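Local coordinates for protein alpha-Amylase (Thermotoga maritima, PDB 2B5D) that belongs to glycosyl hydrolase family 57 and is named an alpha-amylase, a carbohydrate-active enzyme of a heat-loving bacterium, at residues Gln153-Val167 with Tyr189-Val201. Sequence-based numbering, arbitrary orientation.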
loop_
_atom_site.group_PDB
_atom_site.type_symbol
_atom_site.label_atom_id
_atom_site.label_comp_id
_atom_site.label_asym_id
_atom_site.label_seq_id
_atom_site.Cartn_x
_atom_site.Cartn_y
_atom_site.Cartn_z
ATOM N N GLN A 153 -3.657 28.167 18.100
ATOM C CA GLN A 153 -3.928 29.321 18.968
ATOM C C GLN A 153 -2.774 29.641 19.948
ATOM O O GLN A 153 -2.681 30.755 20.467
ATOM C CB GLN A 153 -5.227 29.161 19.725
ATOM C CG GLN A 153 -5.283 28.044 20.699
ATOM C CD GLN A 153 -6.709 27.833 21.193
ATOM O OE1 GLN A 153 -7.070 28.269 22.281
ATOM N NE2 GLN A 153 -7.532 27.203 20.371
ATOM N N MET A 154 -1.925 28.645 20.184
ATOM C CA MET A 154 -0.786 28.842 21.034
ATOM C C MET A 154 0.400 29.480 20.309
ATOM O O MET A 154 1.413 29.718 20.913
ATOM C CB MET A 154 -0.388 27.543 21.732
ATOM C CG MET A 154 0.580 27.821 22.838
ATOM S SD MET A 154 0.539 26.505 24.027
ATOM C CE MET A 154 1.821 27.110 25.152
ATOM N N TYR A 155 0.225 29.809 19.033
ATOM C CA TYR A 155 1.244 30.351 18.171
ATOM C C TYR A 155 0.615 31.539 17.496
ATOM O O TYR A 155 0.383 31.509 16.290
ATOM C CB TYR A 155 1.708 29.275 17.141
ATOM C CG TYR A 155 2.101 27.954 17.811
ATOM C CD1 TYR A 155 3.396 27.749 18.290
ATOM C CD2 TYR A 155 1.162 26.915 17.974
ATOM C CE1 TYR A 155 3.770 26.537 18.930
ATOM C CE2 TYR A 155 1.506 25.704 18.621
ATOM C CZ TYR A 155 2.817 25.501 19.077
ATOM O OH TYR A 155 3.162 24.302 19.718
ATOM N N PRO A 156 0.295 32.599 18.287
ATOM C CA PRO A 156 -0.369 33.809 17.805
ATOM C C PRO A 156 0.325 34.425 16.610
ATOM O O PRO A 156 -0.358 34.985 15.755
ATOM C CB PRO A 156 -0.285 34.777 18.977
ATOM C CG PRO A 156 0.277 34.068 20.155
ATOM C CD PRO A 156 0.504 32.618 19.756
ATOM N N GLU A 157 1.660 34.322 16.526
ATOM C CA GLU A 157 2.390 34.846 15.356
ATOM C C GLU A 157 1.916 34.192 14.048
ATOM O O GLU A 157 1.753 34.873 13.006
ATOM C CB GLU A 157 3.926 34.651 15.499
ATOM C CG GLU A 157 4.612 35.260 16.766
ATOM C CD GLU A 157 4.380 34.417 17.998
ATOM O OE1 GLU A 157 5.043 34.671 19.004
ATOM O OE2 GLU A 157 3.515 33.491 17.996
ATOM N N VAL A 158 1.718 32.869 14.064
ATOM C CA VAL A 158 1.327 32.191 12.813
ATOM C C VAL A 158 -0.149 32.451 12.492
ATOM O O VAL A 158 -0.547 32.752 11.340
ATOM C CB VAL A 158 1.815 30.646 12.759
ATOM C CG1 VAL A 158 0.919 29.729 13.573
ATOM C CG2 VAL A 158 1.987 30.164 11.273
ATOM N N VAL A 159 -0.943 32.458 13.540
ATOM C CA VAL A 159 -2.351 32.855 13.409
ATOM C C VAL A 159 -2.559 34.219 12.752
ATOM O O VAL A 159 -3.307 34.339 11.766
ATOM C CB VAL A 159 -3.064 32.770 14.743
ATOM C CG1 VAL A 159 -4.533 33.292 14.622
ATOM C CG2 VAL A 159 -3.041 31.319 15.288
ATOM N N ASN A 160 -1.886 35.256 13.288
ATOM C CA ASN A 160 -2.093 36.637 12.847
ATOM C C ASN A 160 -1.489 36.814 11.440
ATOM O O ASN A 160 -2.029 37.539 10.586
ATOM C CB ASN A 160 -1.518 37.590 13.950
ATOM C CG ASN A 160 -1.765 39.107 13.671
ATOM O OD1 ASN A 160 -2.640 39.483 12.909
ATOM N ND2 ASN A 160 -0.947 39.963 14.280
ATOM N N ALA A 161 -0.357 36.145 11.183
ATOM C CA ALA A 161 0.256 36.106 9.848
ATOM C C ALA A 161 -0.622 35.394 8.845
ATOM O O ALA A 161 -0.814 35.901 7.690
ATOM C CB ALA A 161 1.615 35.408 9.916
ATOM N N GLN A 162 -1.181 34.236 9.232
ATOM C CA GLN A 162 -2.303 33.693 8.418
ATOM C C GLN A 162 -3.333 34.726 8.027
ATOM O O GLN A 162 -3.679 34.857 6.845
ATOM C CB GLN A 162 -2.994 32.501 9.086
ATOM C CG GLN A 162 -2.247 31.196 8.926
ATOM C CD GLN A 162 -2.488 30.520 7.584
ATOM O OE1 GLN A 162 -3.595 30.616 7.005
ATOM N NE2 GLN A 162 -1.450 29.770 7.090
ATOM N N ILE A 163 -3.819 35.501 8.997
ATOM C CA ILE A 163 -4.825 36.575 8.689
ATOM C C ILE A 163 -4.298 37.676 7.794
ATOM O O ILE A 163 -4.936 38.005 6.755
ATOM C CB ILE A 163 -5.377 37.226 10.008
ATOM C CG1 ILE A 163 -6.236 36.193 10.763
ATOM C CG2 ILE A 163 -6.166 38.496 9.699
ATOM C CD1 ILE A 163 -6.091 36.265 12.240
ATOM N N THR A 164 -3.146 38.282 8.193
ATOM C CA THR A 164 -2.601 39.403 7.435
ATOM C C THR A 164 -2.256 39.079 6.032
ATOM O O THR A 164 -2.463 39.907 5.112
ATOM C CB THR A 164 -1.283 39.984 8.107
ATOM O OG1 THR A 164 -1.593 40.433 9.427
ATOM C CG2 THR A 164 -0.740 41.103 7.321
ATOM N N VAL A 165 -1.650 37.899 5.838
ATOM C CA VAL A 165 -1.308 37.480 4.492
ATOM C C VAL A 165 -2.539 37.333 3.590
ATOM O O VAL A 165 -2.534 37.826 2.454
ATOM C CB VAL A 165 -0.325 36.274 4.480
ATOM C CG1 VAL A 165 -0.084 35.759 3.041
ATOM C CG2 VAL A 165 1.037 36.703 5.104
ATOM N N GLY A 166 -3.610 36.729 4.116
ATOM C CA GLY A 166 -4.882 36.698 3.403
ATOM C C GLY A 166 -5.405 38.071 3.037
ATOM O O GLY A 166 -5.823 38.312 1.883
ATOM N N VAL A 167 -5.397 38.974 4.038
ATOM C CA VAL A 167 -5.911 40.343 3.858
ATOM C C VAL A 167 -5.153 41.059 2.750
ATOM O O VAL A 167 -5.766 41.582 1.806
ATOM C CB VAL A 167 -5.897 41.144 5.223
ATOM C CG1 VAL A 167 -6.155 42.606 5.002
ATOM C CG2 VAL A 167 -6.956 40.514 6.246
ATOM N N TYR A 189 -11.661 30.866 18.126
ATOM C CA TYR A 189 -11.345 30.730 19.555
ATOM C C TYR A 189 -11.298 32.130 20.187
ATOM O O TYR A 189 -11.117 33.142 19.511
ATOM C CB TYR A 189 -10.015 29.980 19.793
ATOM C CG TYR A 189 -8.793 30.693 19.266
ATOM C CD1 TYR A 189 -8.403 30.546 17.924
ATOM C CD2 TYR A 189 -8.044 31.527 20.095
ATOM C CE1 TYR A 189 -7.249 31.204 17.419
ATOM C CE2 TYR A 189 -6.913 32.178 19.629
ATOM C CZ TYR A 189 -6.515 32.007 18.297
ATOM O OH TYR A 189 -5.419 32.671 17.853
ATOM N N GLN A 190 -11.468 32.174 21.488
ATOM C CA GLN A 190 -11.667 33.455 22.147
ATOM C C GLN A 190 -10.425 34.331 22.139
ATOM O O GLN A 190 -9.338 33.905 22.529
ATOM C CB GLN A 190 -12.125 33.207 23.577
ATOM C CG GLN A 190 -13.573 33.274 23.710
ATOM C CD GLN A 190 -13.948 33.299 25.140
ATOM O OE1 GLN A 190 -14.751 34.128 25.550
ATOM N NE2 GLN A 190 -13.345 32.408 25.942
ATOM N N GLY A 191 -10.567 35.537 21.625
ATOM C CA GLY A 191 -9.388 36.368 21.491
ATOM C C GLY A 191 -9.064 36.626 20.050
ATOM O O GLY A 191 -8.459 37.652 19.726
ATOM N N LEU A 192 -9.492 35.727 19.161
ATOM C CA LEU A 192 -9.181 35.831 17.725
ATOM C C LEU A 192 -9.790 37.052 17.104
ATOM O O LEU A 192 -9.371 37.493 16.063
ATOM C CB LEU A 192 -9.751 34.588 16.963
ATOM C CG LEU A 192 -9.058 33.862 15.806
ATOM C CD1 LEU A 192 -9.996 33.165 14.819
ATOM C CD2 LEU A 192 -8.001 34.604 15.086
ATOM N N ASP A 193 -10.889 37.536 17.658
ATOM C CA ASP A 193 -11.539 38.802 17.167
ATOM C C ASP A 193 -10.577 40.010 17.294
ATOM O O ASP A 193 -10.525 40.918 16.413
ATOM C CB ASP A 193 -12.819 39.068 17.957
ATOM C CG ASP A 193 -12.623 38.937 19.475
ATOM O OD1 ASP A 193 -13.061 39.785 20.249
ATOM O OD2 ASP A 193 -12.017 37.994 19.931
ATOM N N LEU A 194 -9.801 40.018 18.359
ATOM C CA LEU A 194 -8.725 41.060 18.500
ATOM C C LEU A 194 -7.786 41.223 17.276
ATOM O O LEU A 194 -7.647 42.338 16.735
ATOM C CB LEU A 194 -7.943 40.754 19.745
ATOM C CG LEU A 194 -8.520 41.194 21.088
ATOM C CD1 LEU A 194 -9.718 42.121 21.106
ATOM C CD2 LEU A 194 -8.550 40.094 22.122
ATOM N N TYR A 195 -7.268 40.081 16.764
ATOM C CA TYR A 195 -6.372 40.055 15.596
ATOM C C TYR A 195 -7.092 40.466 14.366
ATOM O O TYR A 195 -6.497 41.020 13.434
ATOM C CB TYR A 195 -5.725 38.665 15.404
ATOM C CG TYR A 195 -4.737 38.326 16.487
ATOM C CD1 TYR A 195 -4.971 37.266 17.355
ATOM C CD2 TYR A 195 -3.567 39.098 16.686
ATOM C CE1 TYR A 195 -4.083 36.985 18.407
ATOM C CE2 TYR A 195 -2.646 38.775 17.728
ATOM C CZ TYR A 195 -2.919 37.755 18.565
ATOM O OH TYR A 195 -2.055 37.457 19.597
ATOM N N LEU A 196 -8.386 40.208 14.344
ATOM C CA LEU A 196 -9.204 40.587 13.198
ATOM C C LEU A 196 -9.370 42.074 13.216
ATOM O O LEU A 196 -9.331 42.723 12.162
ATOM C CB LEU A 196 -10.607 39.890 13.241
ATOM C CG LEU A 196 -10.981 38.573 12.506
ATOM C CD1 LEU A 196 -9.768 37.876 11.789
ATOM C CD2 LEU A 196 -11.949 37.545 13.305
ATOM N N ALA A 197 -9.637 42.602 14.413
ATOM C CA ALA A 197 -9.690 44.064 14.648
ATOM C C ALA A 197 -8.333 44.664 14.276
ATOM O O ALA A 197 -8.253 45.549 13.379
ATOM C CB ALA A 197 -10.112 44.404 16.132
ATOM N N GLN A 198 -7.242 44.125 14.820
ATOM C CA GLN A 198 -5.916 44.656 14.362
ATOM C C GLN A 198 -5.728 44.654 12.861
ATOM O O GLN A 198 -5.007 45.507 12.297
ATOM C CB GLN A 198 -4.752 43.999 15.055
ATOM C CG GLN A 198 -4.950 43.875 16.575
ATOM C CD GLN A 198 -3.986 42.904 17.114
ATOM O OE1 GLN A 198 -4.097 42.391 18.254
ATOM N NE2 GLN A 198 -3.008 42.604 16.283
ATOM N N ASN A 199 -6.416 43.748 12.168
ATOM C CA ASN A 199 -6.216 43.607 10.712
ATOM C C ASN A 199 -7.243 44.373 9.930
ATOM O O ASN A 199 -7.326 44.257 8.691
ATOM C CB ASN A 199 -6.190 42.123 10.315
ATOM C CG ASN A 199 -4.835 41.469 10.497
ATOM O OD1 ASN A 199 -4.593 40.729 11.466
ATOM N ND2 ASN A 199 -3.950 41.701 9.549
ATOM N N ASN A 200 -8.011 45.200 10.654
ATOM C CA ASN A 200 -9.079 46.037 10.104
ATOM C C ASN A 200 -10.212 45.237 9.439
ATOM O O ASN A 200 -10.826 45.674 8.417
ATOM C CB ASN A 200 -8.525 47.112 9.170
ATOM C CG ASN A 200 -7.520 48.059 9.906
ATOM O OD1 ASN A 200 -7.645 48.336 11.115
ATOM N ND2 ASN A 200 -6.496 48.465 9.190
ATOM N N VAL A 201 -10.454 44.055 10.008
ATOM C CA VAL A 201 -11.579 43.220 9.534
ATOM C C VAL A 201 -12.862 43.607 10.310
ATOM O O VAL A 201 -12.869 43.658 11.539
ATOM C CB VAL A 201 -11.267 41.674 9.620
ATOM C CG1 VAL A 201 -12.564 40.806 9.411
ATOM C CG2 VAL A 201 -10.191 41.285 8.621
HETATM O O HOH W 1 -3.789 33.035 19.937
#
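With CG of both Gln-153 and Tyr-189 set between backbone N and carbonyl carbon (chi1 64° in each), the two side chains slide past one another in opposite directions. Gln-153 CB lies 3.4 Å from the centroid of the Tyr-189 ring and 12° off its normal, a CH-pi contact over the face; the Gln-153 amide runs on nearly parallel to the ring, its NE2 bonded to the carbonyl of Pro-150. Leu-192 CB covers the opposite face, so the ring is sandwiched. At the phenol end Val-159 CG1 meets the edge, 3.4 Å from Tyr-189 OH, and a water links that hydroxyl to Gln-153 O, to which it donates at 2.6 Å.

Farther along, Ile-163 CD1 fits among Leu-192 CD2 at 3.8 Å and Tyr-195 CB and Leu-196 CD1, both at 4.0 Å, in apolar packing between the two helices. Asn-160 crosses Tyr-195 at about a right angle, while Pro-156 CB approaches Tyr-195 OH to 3.3 Å. Thr-164 OG1 donates to Asn-160 O from above the carbonyl plane and also bonds Arg-525. Helix 192-198 closes in a Schellman motif, with Val-201 N bonded to Leu-196 O, Asn-200 N to Ala-197 O, and Asn-200, at positive phi, as its C-prime residue; Val-201 CG2 packs on Val-167 CG2 at 4.1 Å.

The axes of 156-167 and 192-198 approach to 10.0 Å with a signed crossing angle of -39°, directed broadly alike. Helix 156-174 follows strand 137-142, and helix 192-198 joins the parallel neighbours 180-182 and 203-206; helices 418-436 and 443-458 pack against other residues of helix 156-174.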